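Local coordinates for protein type II restriction enzyme NgoMIV (Neisseria gonorrhoeae, PDB 1FIU) that recognises the double-stranded DNA sequence 5'-GCCGGC-3' as a homotetramer and cleaves it after the first G with the help of magnesium ions, at residues E152-N156 with E157-D161; K187-R191 with S192-Q196; G202-L205 with V206-K210; E222-P225 with S226-S229; V241-F244 with A245-E248. All coordinates share one frame; numbering follows the deposited sequence.

Contact 1: residues E152-N156 with E157-D161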
# COMPACT_ATOMS: atom_id res chain seq x y z
N GLU I 152 10.30 -35.54 11.79
CA GLU I 152 9.12 -35.46 10.93
C GLU I 152 9.60 -35.02 9.54
O GLU I 152 9.20 -35.58 8.50
CB GLU I 152 8.10 -34.46 11.50
CG GLU I 152 6.90 -34.15 10.58
CD GLU I 152 6.16 -35.39 10.14
OE1 GLU I 152 6.25 -36.43 10.85
OE2 GLU I 152 5.47 -35.33 9.09
N ILE I 153 10.46 -34.01 9.52
CA ILE I 153 11.01 -33.55 8.24
C ILE I 153 11.73 -34.72 7.60
O ILE I 153 11.62 -34.95 6.39
CB ILE I 153 11.99 -32.35 8.46
CG1 ILE I 153 11.18 -31.11 8.88
CG2 ILE I 153 12.79 -32.02 7.14
CD1 ILE I 153 12.01 -29.96 9.42
N ASN I 154 12.45 -35.48 8.42
CA ASN I 154 13.23 -36.61 7.92
C ASN I 154 12.48 -37.93 7.92
O ASN I 154 13.08 -39.00 7.78
CB ASN I 154 14.49 -36.79 8.80
CG ASN I 154 15.48 -35.65 8.68
OD1 ASN I 154 15.56 -34.97 7.65
ND2 ASN I 154 16.28 -35.44 9.74
N ARG I 155 11.15 -37.88 8.03
CA ARG I 155 10.40 -39.13 8.13
C ARG I 155 10.73 -40.20 7.11
O ARG I 155 10.86 -41.39 7.45
CB ARG I 155 8.90 -38.82 8.12
CG ARG I 155 8.02 -40.04 8.28
CD ARG I 155 6.92 -39.77 9.29
NE ARG I 155 6.05 -38.66 8.92
CZ ARG I 155 5.16 -38.68 7.93
NH1 ARG I 155 5.00 -39.76 7.19
NH2 ARG I 155 4.42 -37.60 7.71
N ASN I 156 10.90 -39.80 5.84
CA ASN I 156 11.20 -40.78 4.81
C ASN I 156 12.66 -40.85 4.35
O ASN I 156 13.13 -41.89 3.89
CB ASN I 156 10.28 -40.53 3.59
CG ASN I 156 8.79 -40.61 3.95
OD1 ASN I 156 8.36 -41.48 4.71
ND2 ASN I 156 7.99 -39.69 3.39
N GLU I 157 13.38 -39.74 4.49
CA GLU I 157 14.76 -39.64 4.03
C GLU I 157 15.50 -38.68 4.96
O GLU I 157 14.89 -37.81 5.56
CB GLU I 157 14.81 -39.04 2.62
CG GLU I 157 13.94 -39.69 1.57
CD GLU I 157 13.99 -38.93 0.25
OE1 GLU I 157 14.89 -39.21 -0.57
OE2 GLU I 157 13.14 -38.03 0.05
N PHE I 158 16.82 -38.85 5.03
CA PHE I 158 17.66 -37.99 5.86
C PHE I 158 17.87 -36.66 5.11
O PHE I 158 18.82 -36.52 4.35
CB PHE I 158 19.01 -38.67 6.11
CG PHE I 158 19.97 -37.86 6.95
CD1 PHE I 158 19.53 -37.08 8.00
CD2 PHE I 158 21.35 -37.92 6.69
CE1 PHE I 158 20.43 -36.35 8.80
CE2 PHE I 158 22.26 -37.19 7.49
CZ PHE I 158 21.79 -36.42 8.54
N LEU I 159 16.98 -35.70 5.35
CA LEU I 159 17.02 -34.39 4.68
C LEU I 159 17.81 -33.30 5.40
O LEU I 159 18.51 -32.52 4.76
CB LEU I 159 15.59 -33.88 4.43
CG LEU I 159 14.61 -34.78 3.67
CD1 LEU I 159 13.29 -34.01 3.45
CD2 LEU I 159 15.21 -35.21 2.33
N VAL I 160 17.68 -33.22 6.72
CA VAL I 160 18.38 -32.19 7.47
C VAL I 160 19.01 -32.65 8.79
O VAL I 160 18.61 -33.66 9.38
CB VAL I 160 17.41 -31.01 7.86
CG1 VAL I 160 16.75 -30.41 6.58
CG2 VAL I 160 16.32 -31.50 8.86
N ASP I 161 20.04 -31.91 9.21
CA ASP I 161 20.66 -32.11 10.52
C ASP I 161 20.78 -30.70 11.11
O ASP I 161 20.17 -29.77 10.57
CB ASP I 161 22.00 -32.86 10.45
CG ASP I 161 23.12 -32.09 9.80
OD1 ASP I 161 22.97 -30.92 9.36
OD2 ASP I 161 24.21 -32.70 9.72
O HOH W 1 11.71 -37.36 4.67

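Contact 2: residues K187-R191 with S192-Q196. With ACY (acetic acid), chain R; nucleotides of chain D; nucleotides of chain B.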
# COMPACT_ATOMS: atom_id res chain seq x y z
N LYS I 187 -18.41 -11.21 10.72
CA LYS I 187 -19.34 -10.09 10.84
C LYS I 187 -20.75 -10.67 10.73
O LYS I 187 -21.14 -11.16 9.68
CB LYS I 187 -19.09 -9.07 9.72
CG LYS I 187 -17.71 -8.44 9.85
CD LYS I 187 -17.48 -7.28 8.87
CE LYS I 187 -16.14 -6.58 9.15
NZ LYS I 187 -16.09 -6.07 10.56
N TRP I 188 -21.50 -10.66 11.84
CA TRP I 188 -22.86 -11.24 11.85
C TRP I 188 -23.70 -10.48 10.82
O TRP I 188 -24.43 -11.09 10.01
CB TRP I 188 -23.44 -11.13 13.26
CG TRP I 188 -24.90 -11.52 13.37
CD1 TRP I 188 -25.92 -10.73 13.80
CD2 TRP I 188 -25.48 -12.79 13.03
NE1 TRP I 188 -27.11 -11.43 13.74
CE2 TRP I 188 -26.87 -12.69 13.28
CE3 TRP I 188 -24.96 -14.00 12.54
CZ2 TRP I 188 -27.75 -13.76 13.04
CZ3 TRP I 188 -25.83 -15.06 12.31
CH2 TRP I 188 -27.22 -14.92 12.56
N THR I 189 -23.61 -9.16 10.87
CA THR I 189 -24.27 -8.29 9.88
C THR I 189 -23.25 -7.23 9.49
O THR I 189 -22.23 -7.06 10.15
CB THR I 189 -25.51 -7.56 10.43
OG1 THR I 189 -25.12 -6.69 11.49
CG2 THR I 189 -26.55 -8.58 10.93
N ILE I 190 -23.57 -6.47 8.44
CA ILE I 190 -22.67 -5.44 7.96
C ILE I 190 -23.34 -4.06 7.79
O ILE I 190 -24.54 -4.00 7.49
CB ILE I 190 -22.13 -5.85 6.54
CG1 ILE I 190 -21.15 -7.02 6.66
CG2 ILE I 190 -21.53 -4.60 5.81
CD1 ILE I 190 -20.74 -7.60 5.29
N ARG I 191 -22.59 -3.00 8.06
CA ARG I 191 -22.97 -1.64 7.70
C ARG I 191 -21.68 -1.27 6.94
O ARG I 191 -20.56 -1.63 7.40
CB ARG I 191 -23.20 -0.69 8.88
CG ARG I 191 -24.52 -0.96 9.61
CD ARG I 191 -25.73 -0.85 8.71
NE ARG I 191 -26.96 -1.05 9.48
CZ ARG I 191 -27.56 -2.21 9.68
NH1 ARG I 191 -27.09 -3.35 9.18
NH2 ARG I 191 -28.67 -2.24 10.42
N SER I 192 -21.80 -0.59 5.81
CA SER I 192 -20.62 -0.30 5.00
C SER I 192 -19.51 0.50 5.67
O SER I 192 -18.36 0.42 5.23
CB SER I 192 -21.04 0.36 3.68
OG SER I 192 -21.72 1.56 3.94
N ASP I 193 -19.82 1.27 6.70
CA ASP I 193 -18.78 2.03 7.37
C ASP I 193 -17.94 1.16 8.29
O ASP I 193 -16.69 1.10 8.17
CB ASP I 193 -19.38 3.21 8.17
CG ASP I 193 -20.39 2.77 9.24
OD1 ASP I 193 -20.33 3.30 10.38
OD2 ASP I 193 -21.24 1.91 8.94
N ARG I 194 -18.60 0.47 9.21
CA ARG I 194 -17.89 -0.38 10.16
C ARG I 194 -17.25 -1.63 9.54
O ARG I 194 -16.38 -2.23 10.15
CB ARG I 194 -18.83 -0.78 11.32
CG ARG I 194 -20.15 -1.48 10.94
CD ARG I 194 -20.95 -1.81 12.27
NE ARG I 194 -22.32 -2.29 12.06
CZ ARG I 194 -22.66 -3.52 11.68
NH1 ARG I 194 -21.72 -4.45 11.47
NH2 ARG I 194 -23.94 -3.83 11.48
N ALA I 195 -17.65 -2.01 8.33
CA ALA I 195 -17.07 -3.20 7.73
C ALA I 195 -15.64 -2.97 7.25
O ALA I 195 -14.90 -3.92 7.00
CB ALA I 195 -17.94 -3.68 6.54
N GLN I 196 -15.25 -1.70 7.12
CA GLN I 196 -13.91 -1.38 6.61
C GLN I 196 -12.77 -1.73 7.54
O GLN I 196 -11.60 -1.72 7.13
CB GLN I 196 -13.83 0.10 6.20
CG GLN I 196 -14.91 0.51 5.18
CD GLN I 196 -15.04 -0.45 4.00
OE1 GLN I 196 -14.05 -0.85 3.38
NE2 GLN I 196 -16.27 -0.82 3.66
C ACY R . -13.23 -7.87 12.02
O ACY R . -14.47 -8.26 11.77
OXT ACY R . -12.62 -8.01 13.09
CH3 ACY R . -12.51 -7.21 10.86
P DC D 2 -20.31 -8.22 14.62
OP1 DC D 2 -20.60 -9.59 14.18
OP2 DC D 2 -19.54 -7.30 13.74
O5' DC D 2 -21.69 -7.48 14.91
C5' DC D 2 -22.63 -8.09 15.79
C4' DC D 2 -23.85 -7.21 15.95
O4' DC D 2 -23.50 -5.96 16.59
C3' DC D 2 -24.61 -6.86 14.67
O3' DC D 2 -25.99 -7.26 14.91
C2' DC D 2 -24.31 -5.38 14.46
C1' DC D 2 -24.00 -4.85 15.85
N1 DC D 2 -22.99 -3.79 15.89
C2 DC D 2 -23.34 -2.50 16.34
O2 DC D 2 -24.52 -2.32 16.78
N3 DC D 2 -22.42 -1.50 16.31
C4 DC D 2 -21.16 -1.76 15.87
N4 DC D 2 -20.27 -0.73 15.82
C5 DC D 2 -20.76 -3.06 15.46
C6 DC D 2 -21.70 -4.05 15.48
P DG D 3 -27.26 -6.44 14.35
OP1 DG D 3 -28.38 -7.31 14.75
OP2 DG D 3 -27.13 -6.03 12.91
O5' DG D 3 -27.28 -5.10 15.19
C5' DG D 3 -27.79 -5.05 16.52
C4' DG D 3 -28.81 -3.94 16.63
O4' DG D 3 -28.18 -2.65 16.47
C3' DG D 3 -29.92 -3.99 15.58
O3' DG D 3 -31.14 -3.60 16.21
C2' DG D 3 -29.44 -3.04 14.50
C1' DG D 3 -28.56 -2.04 15.24
N9 DG D 3 -27.33 -1.71 14.52
C8 DG D 3 -26.64 -2.52 13.64
N7 DG D 3 -25.58 -1.95 13.13
C5 DG D 3 -25.56 -0.69 13.72
C6 DG D 3 -24.64 0.38 13.57
O6 DG D 3 -23.61 0.42 12.89
N1 DG D 3 -25.01 1.49 14.33
C2 DG D 3 -26.12 1.54 15.16
N2 DG D 3 -26.32 2.69 15.83
N3 DG D 3 -26.96 0.54 15.33
C4 DG D 3 -26.64 -0.53 14.57
OP3 DC B 1 -19.81 7.51 6.16
P DC B 1 -19.40 8.21 7.43
OP1 DC B 1 -18.55 7.37 8.37
OP2 DC B 1 -18.84 9.58 7.19
O5' DC B 1 -20.80 8.44 8.23
C5' DC B 1 -21.54 9.64 8.04
C4' DC B 1 -22.56 9.80 9.13
O4' DC B 1 -23.62 8.85 8.84
C3' DC B 1 -22.05 9.42 10.52
O3' DC B 1 -21.65 10.55 11.27
C2' DC B 1 -23.25 8.76 11.19
C1' DC B 1 -24.14 8.31 10.06
N1 DC B 1 -24.06 6.84 9.97
C2 DC B 1 -25.00 6.06 10.68
O2 DC B 1 -25.84 6.64 11.39
N3 DC B 1 -24.96 4.72 10.59
C4 DC B 1 -24.03 4.13 9.83
N4 DC B 1 -24.06 2.79 9.74
C5 DC B 1 -23.04 4.88 9.12
C6 DC B 1 -23.09 6.23 9.21

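Contact 3: residues G202-L205 with V206-K210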
# COMPACT_ATOMS: atom_id res chain seq x y z
N GLY I 202 -6.47 -6.23 7.50
CA GLY I 202 -5.78 -6.99 6.46
C GLY I 202 -4.52 -6.27 6.01
O GLY I 202 -3.48 -6.90 5.81
N LEU I 203 -4.57 -4.94 5.87
CA LEU I 203 -3.38 -4.20 5.44
C LEU I 203 -2.28 -4.25 6.47
O LEU I 203 -1.10 -4.26 6.11
CB LEU I 203 -3.72 -2.75 5.07
CG LEU I 203 -4.34 -2.71 3.67
CD1 LEU I 203 -5.04 -1.39 3.45
CD2 LEU I 203 -3.25 -2.94 2.62
N ASN I 204 -2.65 -4.26 7.75
CA ASN I 204 -1.63 -4.35 8.79
C ASN I 204 -0.93 -5.71 8.72
O ASN I 204 0.28 -5.81 8.91
CB ASN I 204 -2.25 -4.15 10.17
CG ASN I 204 -2.46 -2.67 10.49
OD1 ASN I 204 -1.70 -1.82 10.04
ND2 ASN I 204 -3.49 -2.36 11.28
N LEU I 205 -1.69 -6.77 8.44
CA LEU I 205 -1.09 -8.10 8.34
C LEU I 205 -0.15 -8.14 7.12
O LEU I 205 0.92 -8.77 7.14
CB LEU I 205 -2.19 -9.16 8.18
CG LEU I 205 -3.02 -9.42 9.45
CD1 LEU I 205 -4.14 -10.41 9.11
CD2 LEU I 205 -2.10 -9.95 10.54
N VAL I 206 -0.56 -7.46 6.04
CA VAL I 206 0.28 -7.42 4.85
C VAL I 206 1.58 -6.65 5.09
O VAL I 206 2.70 -7.15 4.82
CB VAL I 206 -0.45 -6.71 3.66
CG1 VAL I 206 0.55 -6.42 2.53
CG2 VAL I 206 -1.60 -7.57 3.17
N ARG I 207 1.43 -5.43 5.59
CA ARG I 207 2.56 -4.53 5.80
C ARG I 207 3.61 -4.92 6.80
O ARG I 207 4.78 -4.54 6.65
CB ARG I 207 2.04 -3.13 6.17
CG ARG I 207 1.31 -2.46 5.02
CD ARG I 207 0.68 -1.13 5.42
NE ARG I 207 0.09 -0.49 4.24
CZ ARG I 207 -0.71 0.57 4.28
NH1 ARG I 207 -1.03 1.13 5.44
NH2 ARG I 207 -1.21 1.06 3.14
N ASN I 208 3.22 -5.69 7.81
CA ASN I 208 4.16 -6.03 8.89
C ASN I 208 4.70 -7.44 8.93
O ASN I 208 5.43 -7.81 9.86
CB ASN I 208 3.47 -5.70 10.23
CG ASN I 208 3.27 -4.22 10.41
OD1 ASN I 208 4.23 -3.48 10.59
ND2 ASN I 208 2.02 -3.77 10.29
N ARG I 209 4.37 -8.25 7.93
CA ARG I 209 4.80 -9.65 7.96
C ARG I 209 6.26 -9.94 7.67
O ARG I 209 6.92 -9.22 6.91
CB ARG I 209 4.01 -10.48 6.94
CG ARG I 209 4.49 -10.24 5.49
CD ARG I 209 3.60 -10.97 4.46
NE ARG I 209 4.21 -10.97 3.13
CZ ARG I 209 4.18 -9.95 2.27
NH1 ARG I 209 3.56 -8.81 2.55
NH2 ARG I 209 4.81 -10.07 1.09
N LYS I 210 6.74 -11.01 8.28
CA LYS I 210 8.07 -11.54 7.99
C LYS I 210 7.72 -12.99 7.70
O LYS I 210 7.43 -13.77 8.62
CB LYS I 210 9.01 -11.41 9.20
CG LYS I 210 9.33 -9.97 9.49
CD LYS I 210 10.42 -9.88 10.57
CE LYS I 210 10.75 -8.45 10.86
NZ LYS I 210 11.85 -8.38 11.91

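Contact 4: residues E222-P225 with S226-S229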
# COMPACT_ATOMS: atom_id res chain seq x y z
N GLU I 222 -24.48 -11.44 6.72
CA GLU I 222 -25.23 -10.30 6.15
C GLU I 222 -26.11 -10.81 4.99
O GLU I 222 -25.61 -11.45 4.05
CB GLU I 222 -24.26 -9.21 5.67
CG GLU I 222 -24.92 -8.13 4.80
CD GLU I 222 -26.08 -7.44 5.51
OE1 GLU I 222 -27.06 -7.09 4.82
OE2 GLU I 222 -26.00 -7.23 6.75
N PRO I 223 -27.41 -10.49 5.00
CA PRO I 223 -28.24 -10.99 3.90
C PRO I 223 -28.19 -10.26 2.56
O PRO I 223 -28.45 -10.86 1.51
CB PRO I 223 -29.67 -10.96 4.50
CG PRO I 223 -29.61 -9.78 5.40
CD PRO I 223 -28.24 -9.93 6.09
N THR I 224 -27.85 -8.98 2.57
CA THR I 224 -27.87 -8.23 1.31
C THR I 224 -26.58 -8.16 0.49
O THR I 224 -25.52 -7.86 1.02
CB THR I 224 -28.37 -6.78 1.52
OG1 THR I 224 -27.44 -6.02 2.31
CG2 THR I 224 -29.73 -6.79 2.21
N PRO I 225 -26.68 -8.43 -0.82
CA PRO I 225 -25.49 -8.36 -1.67
C PRO I 225 -24.83 -6.99 -1.62
O PRO I 225 -23.60 -6.88 -1.67
CB PRO I 225 -26.05 -8.67 -3.08
CG PRO I 225 -27.12 -9.69 -2.76
CD PRO I 225 -27.80 -9.09 -1.53
N SER I 226 -25.64 -5.92 -1.52
CA SER I 226 -25.06 -4.58 -1.48
C SER I 226 -24.15 -4.39 -0.27
O SER I 226 -23.04 -3.89 -0.42
CB SER I 226 -26.17 -3.50 -1.47
OG SER I 226 -26.98 -3.60 -0.33
N ARG I 227 -24.59 -4.81 0.91
CA ARG I 227 -23.75 -4.65 2.10
C ARG I 227 -22.56 -5.61 2.06
O ARG I 227 -21.45 -5.24 2.46
CB ARG I 227 -24.60 -4.83 3.36
CG ARG I 227 -25.25 -3.50 3.78
CD ARG I 227 -26.40 -3.67 4.76
NE ARG I 227 -26.80 -2.36 5.25
CZ ARG I 227 -28.01 -2.06 5.72
NH1 ARG I 227 -28.96 -2.98 5.78
NH2 ARG I 227 -28.25 -0.84 6.16
N ILE I 228 -22.77 -6.82 1.56
CA ILE I 228 -21.66 -7.76 1.44
C ILE I 228 -20.59 -7.13 0.51
O ILE I 228 -19.37 -7.22 0.79
CB ILE I 228 -22.12 -9.09 0.79
CG1 ILE I 228 -23.09 -9.81 1.73
CG2 ILE I 228 -20.90 -9.96 0.41
CD1 ILE I 228 -23.87 -10.89 1.02
N SER I 229 -21.03 -6.48 -0.57
CA SER I 229 -20.11 -5.90 -1.54
C SER I 229 -19.18 -4.83 -0.98
O SER I 229 -18.10 -4.60 -1.54
CB SER I 229 -20.89 -5.34 -2.76
OG SER I 229 -21.45 -4.06 -2.47
O HOH W 2 -29.17 -5.94 5.83

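Contact 5: residues V241-F244 with A245-E248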
# COMPACT_ATOMS: atom_id res chain seq x y z
N VAL I 241 -14.40 -13.47 0.63
CA VAL I 241 -15.44 -13.39 1.66
C VAL I 241 -16.28 -14.66 1.56
O VAL I 241 -16.50 -15.19 0.46
CB VAL I 241 -16.33 -12.13 1.44
CG1 VAL I 241 -17.53 -12.11 2.40
CG2 VAL I 241 -15.49 -10.89 1.70
N TYR I 242 -16.75 -15.16 2.69
CA TYR I 242 -17.54 -16.38 2.72
C TYR I 242 -18.87 -16.11 3.40
O TYR I 242 -18.90 -15.56 4.49
CB TYR I 242 -16.78 -17.47 3.49
CG TYR I 242 -15.47 -17.82 2.79
CD1 TYR I 242 -14.36 -16.98 2.89
CD2 TYR I 242 -15.38 -18.97 2.00
CE1 TYR I 242 -13.16 -17.28 2.19
CE2 TYR I 242 -14.18 -19.28 1.31
CZ TYR I 242 -13.08 -18.42 1.42
OH TYR I 242 -11.93 -18.72 0.71
N HIS I 243 -19.97 -16.49 2.74
CA HIS I 243 -21.31 -16.26 3.26
C HIS I 243 -21.81 -17.47 4.04
O HIS I 243 -21.61 -18.62 3.61
CB HIS I 243 -22.29 -15.96 2.09
CG HIS I 243 -23.59 -15.37 2.53
ND1 HIS I 243 -24.72 -16.13 2.76
CD2 HIS I 243 -23.92 -14.10 2.88
CE1 HIS I 243 -25.69 -15.35 3.23
NE2 HIS I 243 -25.23 -14.12 3.31
N PHE I 244 -22.47 -17.21 5.17
CA PHE I 244 -22.96 -18.29 6.02
C PHE I 244 -24.02 -19.18 5.39
O PHE I 244 -24.24 -20.31 5.86
CB PHE I 244 -23.46 -17.73 7.37
CG PHE I 244 -24.95 -17.44 7.40
CD1 PHE I 244 -25.76 -18.07 8.34
CD2 PHE I 244 -25.53 -16.49 6.54
CE1 PHE I 244 -27.13 -17.77 8.43
CE2 PHE I 244 -26.90 -16.19 6.63
CZ PHE I 244 -27.69 -16.83 7.57
N ALA I 245 -24.66 -18.71 4.33
CA ALA I 245 -25.71 -19.50 3.68
C ALA I 245 -25.83 -19.06 2.23
O ALA I 245 -26.87 -18.58 1.78
CB ALA I 245 -27.04 -19.29 4.42
N LEU I 246 -24.77 -19.27 1.47
CA LEU I 246 -24.75 -18.81 0.11
C LEU I 246 -25.81 -19.40 -0.82
O LEU I 246 -26.41 -18.66 -1.61
CB LEU I 246 -23.36 -19.03 -0.51
CG LEU I 246 -23.16 -18.24 -1.81
CD1 LEU I 246 -22.76 -16.79 -1.50
CD2 LEU I 246 -22.09 -18.89 -2.64
N TYR I 247 -26.00 -20.72 -0.74
CA TYR I 247 -26.96 -21.41 -1.60
C TYR I 247 -28.37 -20.87 -1.37
O TYR I 247 -29.12 -20.66 -2.33
CB TYR I 247 -26.93 -22.91 -1.31
CG TYR I 247 -25.54 -23.51 -1.37
CD1 TYR I 247 -25.20 -24.60 -0.56
CD2 TYR I 247 -24.55 -22.97 -2.20
CE1 TYR I 247 -23.91 -25.13 -0.55
CE2 TYR I 247 -23.25 -23.49 -2.21
CZ TYR I 247 -22.94 -24.57 -1.38
OH TYR I 247 -21.66 -25.07 -1.33
N GLU I 248 -28.71 -20.66 -0.11
CA GLU I 248 -30.03 -20.16 0.25
C GLU I 248 -30.21 -18.71 -0.20
O GLU I 248 -31.29 -18.32 -0.66
CB GLU I 248 -30.25 -20.30 1.76
CG GLU I 248 -30.22 -21.75 2.25
CD GLU I 248 -28.82 -22.37 2.36
OE1 GLU I 248 -27.81 -21.67 2.10
OE2 GLU I 248 -28.74 -23.57 2.71

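Contact 1: residues E152-N156 with E157-D161
OD1 of Asn-154 takes two backbone N-H groups at once: Val-160 N lies 2.9 Å away in the plane of the amide carbonyl, on a lone pair, while Leu-159 N, 2.8 Å from the same OD1, comes from above that plane with a bent N-H (136°). The other end of the amide donates, ND2 of Asn-154 reaching Val-160 O over 3.0 Å along a nearly straight bond. With three bonds on it the amide cannot easily flip. ND2 also sits at the edge of the Phe-158 ring, close to its plane. Asn-154 is the residue at which the chain leaves helix 150-153, so its side chain ties the end of that helix to the returning loop, whose inverse gamma turn is centred on Phe-158. Inside the loop a water lies between Ile-153 O (3.0 Å) and Glu-157 N, accepting from the latter. CG2 of Ile-153 packs on CG2 of Val-160 at 4.0 Å, the two side chains crossing at about a right angle. Arg-155 grips the carboxylate of Glu-152 side-on, NE to OE1 and NH2 to OE2. Glu-157 forms a salt bridge with Lys-83 of the second subunit, and Ile-153 O also accepts a bond from His-86 of that subunit.

Contact 2: residues K187-R191 with S192-Q196
The guanidinium of Arg-194 holds Thr-189 end-on, NH1 donating to Thr-189 O (3.0 Å) and NH2 to Thr-189 OG1 (3.1 Å). CG of Arg-194 stands between the backbone N and the carbonyl carbon (chi1 56°), and the chain then runs extended to NE, which carries the group across the turn to the base of DG3 of chain D. Arg-194 NE meets O6 of DG3 at 3.1 Å and Arg-194 NH2 its N7 at 3.0 Å, so NH2 serves threonine and guanine together. One face of this guanidinium lies against Arg-191 N, the opposite face against C2' of DC2 of chain D. Arg-191 runs beside it in the same direction but is bent at chi2 (-59°); one face of its guanidinium, turned 38° from that of Arg-194, looks onto N7 of DG3, and its NE binds O6 of another guanine. Thr-189 OG1 gives its proton to OP2 of DG3 (2.5 Å). Asp-193 OD2 accepts N4 of DC1 of chain B at 3.1 Å, and its OD1 takes the amino group of a second cytosine. CB of Ala-195 rests on CG2 of Ile-190. Lys-187 NZ, bonded to Asn-197 and to an acetic acid molecule, probably from the crystallisation liquor, lies near the magnesium site. Between metal-binding strand 179-187 and helix 197-208, this is a base-reading loop of a PD-(D/E)XK-clan nuclease, matching arginines to guanines and an aspartate to cytosines.

Contact 3: residues G202-L205 with V206-K210
Leu-203 and Val-206 bury the most surface here, followed by Leu-205, and the backbones of the first two take part in the i to i+4 bonds of the helix. Leu-203 O accepts Arg-207 N at 2.8 Å in a nearly straight bond (169°), and Gly-202 O accepts Val-206 N at 3.0 Å. CG2 of Val-206, beside its own backbone N, leans back over Gly-202 O at 3.3 Å; CG1 is anti to that N (chi1 168°). CB and CG of Arg-207 lie against Leu-203 O, CG at 3.2 Å, before the extended chain carries the guanidinium outward to a salt bridge with Glu-237 of the third subunit. Leu-205 turns its side chain away from the following residues, but its carbonyl is approached by CB of Arg-209 at 3.5 Å and is hydrogen-bonded to Tyr-111.

Towards the end of the helix, Asn-208 folds its amide back along the preceding turn. ND2 donates to Asn-204 O at 3.0 Å, tilted a little from the carbonyl plane, and Asn-208 N reaches the same oxygen at 3.1 Å, so two donors of one residue share a single carbonyl. Arg-209 NH1 binds Val-206 O at 2.9 Å, and the same guanidinium forms a salt bridge to Asp-239 of the second subunit.

The segments belong to helix 197-208, the helical arm of the beta-alpha-beta unit that connects strand 179-187 to the parallel strand 215-220. Here the helix also builds the tetramer: Val-206 packs on Val-206 of the second subunit and Leu-203 on Leu-203 of the third.

Contact 4: residues E222-P225 with S226-S229
Thr-224 is the N-cap of helix 225-232, and the residues around it form the start of that helix. Its OG1 accepts Arg-227 N in a weak capping bond of 3.4 Å, while its carbonyl takes Ile-228 N at 3.0 Å and Pro-225 O takes Ser-229 N at 2.8 Å, the first i to i+4 bonds of the helix. OG1 stands between the backbone N and the carbonyl carbon (chi1 67°), where it can face both Arg-227 and Glu-222. Towards the latter it donates, meeting OE1 of Glu-222 at 2.8 Å; Thr-224 N reaches the same OE1 at 3.0 Å from the opposite face of the carboxylate plane. A water adds a third bond to this oxygen and passes on to Arg-227 NH1. Three donors on one carboxylate oxygen fix the rotation of Glu-222, whose CG packs 3.6 Å from CB of Arg-227. The charged groups are not in direct contact (Glu-222 OE1 to Arg-227 NH1 4.6 Å); their planes are 75° apart. The guanidinium of Arg-227 pairs instead with Asp-34, with a weak bond to a guanine base. Ile-228 directs CG1 back over Thr-224 O at 3.2 Å. Pro-225 and Ile-228 pack on Met-268 of helix 259-270 and on Leu-253 and Leu-249 of helix 246-256, while Pro-223 faces helix 38-50, so the helix start, which follows strand 215-220 in the chain, packs against these three helices.

Contact 5: residues V241-F244 with A245-E248
The methyl of Ala-245 sits over the face of the Phe-244 ring, a CH-pi contact with CB 3.8 Å from the ring centroid and only 12° off its normal. Phe-244 holds chi1 at 94°, an unusual value that brings the ring against the methyl of the next residue. This is the dense part of the contact, and Phe-12 and Leu-16 of helix 4-18 and Ile-47 of helix 38-50 pack on the same ring. His-243 supplies the other close approach: its CG is anti to the backbone N (chi1 -166°), which brings the imidazole to the turn, with Ala-245 C and Leu-246 N at its edge. ND1 of His-243 lies 3.0 Å from Ala-245 N, and NE2, the ring's other nitrogen, bonds to Glu-222 O. Strand 240-243, inside the parallel part of the mixed sheet, here turns directly into helix 246-256, with Ala-245 as N-cap; Leu-246 N is bonded to the carboxylate of Asp-276. CD1 of Leu-246 also touches CB of His-243, at 3.7 Å. Farther along, the contact thins out: Tyr-247 and Glu-248 are partly exposed and make no contact with 241-244, Glu-248 being ion-paired to Arg-9 and Tyr-247 packed on Ala-165 of the second subunit.

Contacts 2, 4 and 5 form a connected cluster. Ile-190 N of contact 2 probably bonds to Glu-222 OE2 of contact 4 at 3.1 Å, and Glu-222 O in turn to His-243 NE2 of contact 5 at 2.8 Å, so the carboxylate and carbonyl of one residue link the base-reading loop to the sheet. Centres of contacts 2 and 4 are 9 Å apart; those of 4 and 5, 11 Å. The side chain of Lys-187 in contact 2 comes within about 4 Å of a magnesium ion. Contact 3 follows contact 2 in the chain, nearest atoms about 7 Å apart, and serves subunit interfaces, whereas contact 1 lies remote, its nearest atom about 34 Å from the DNA, against the second subunit.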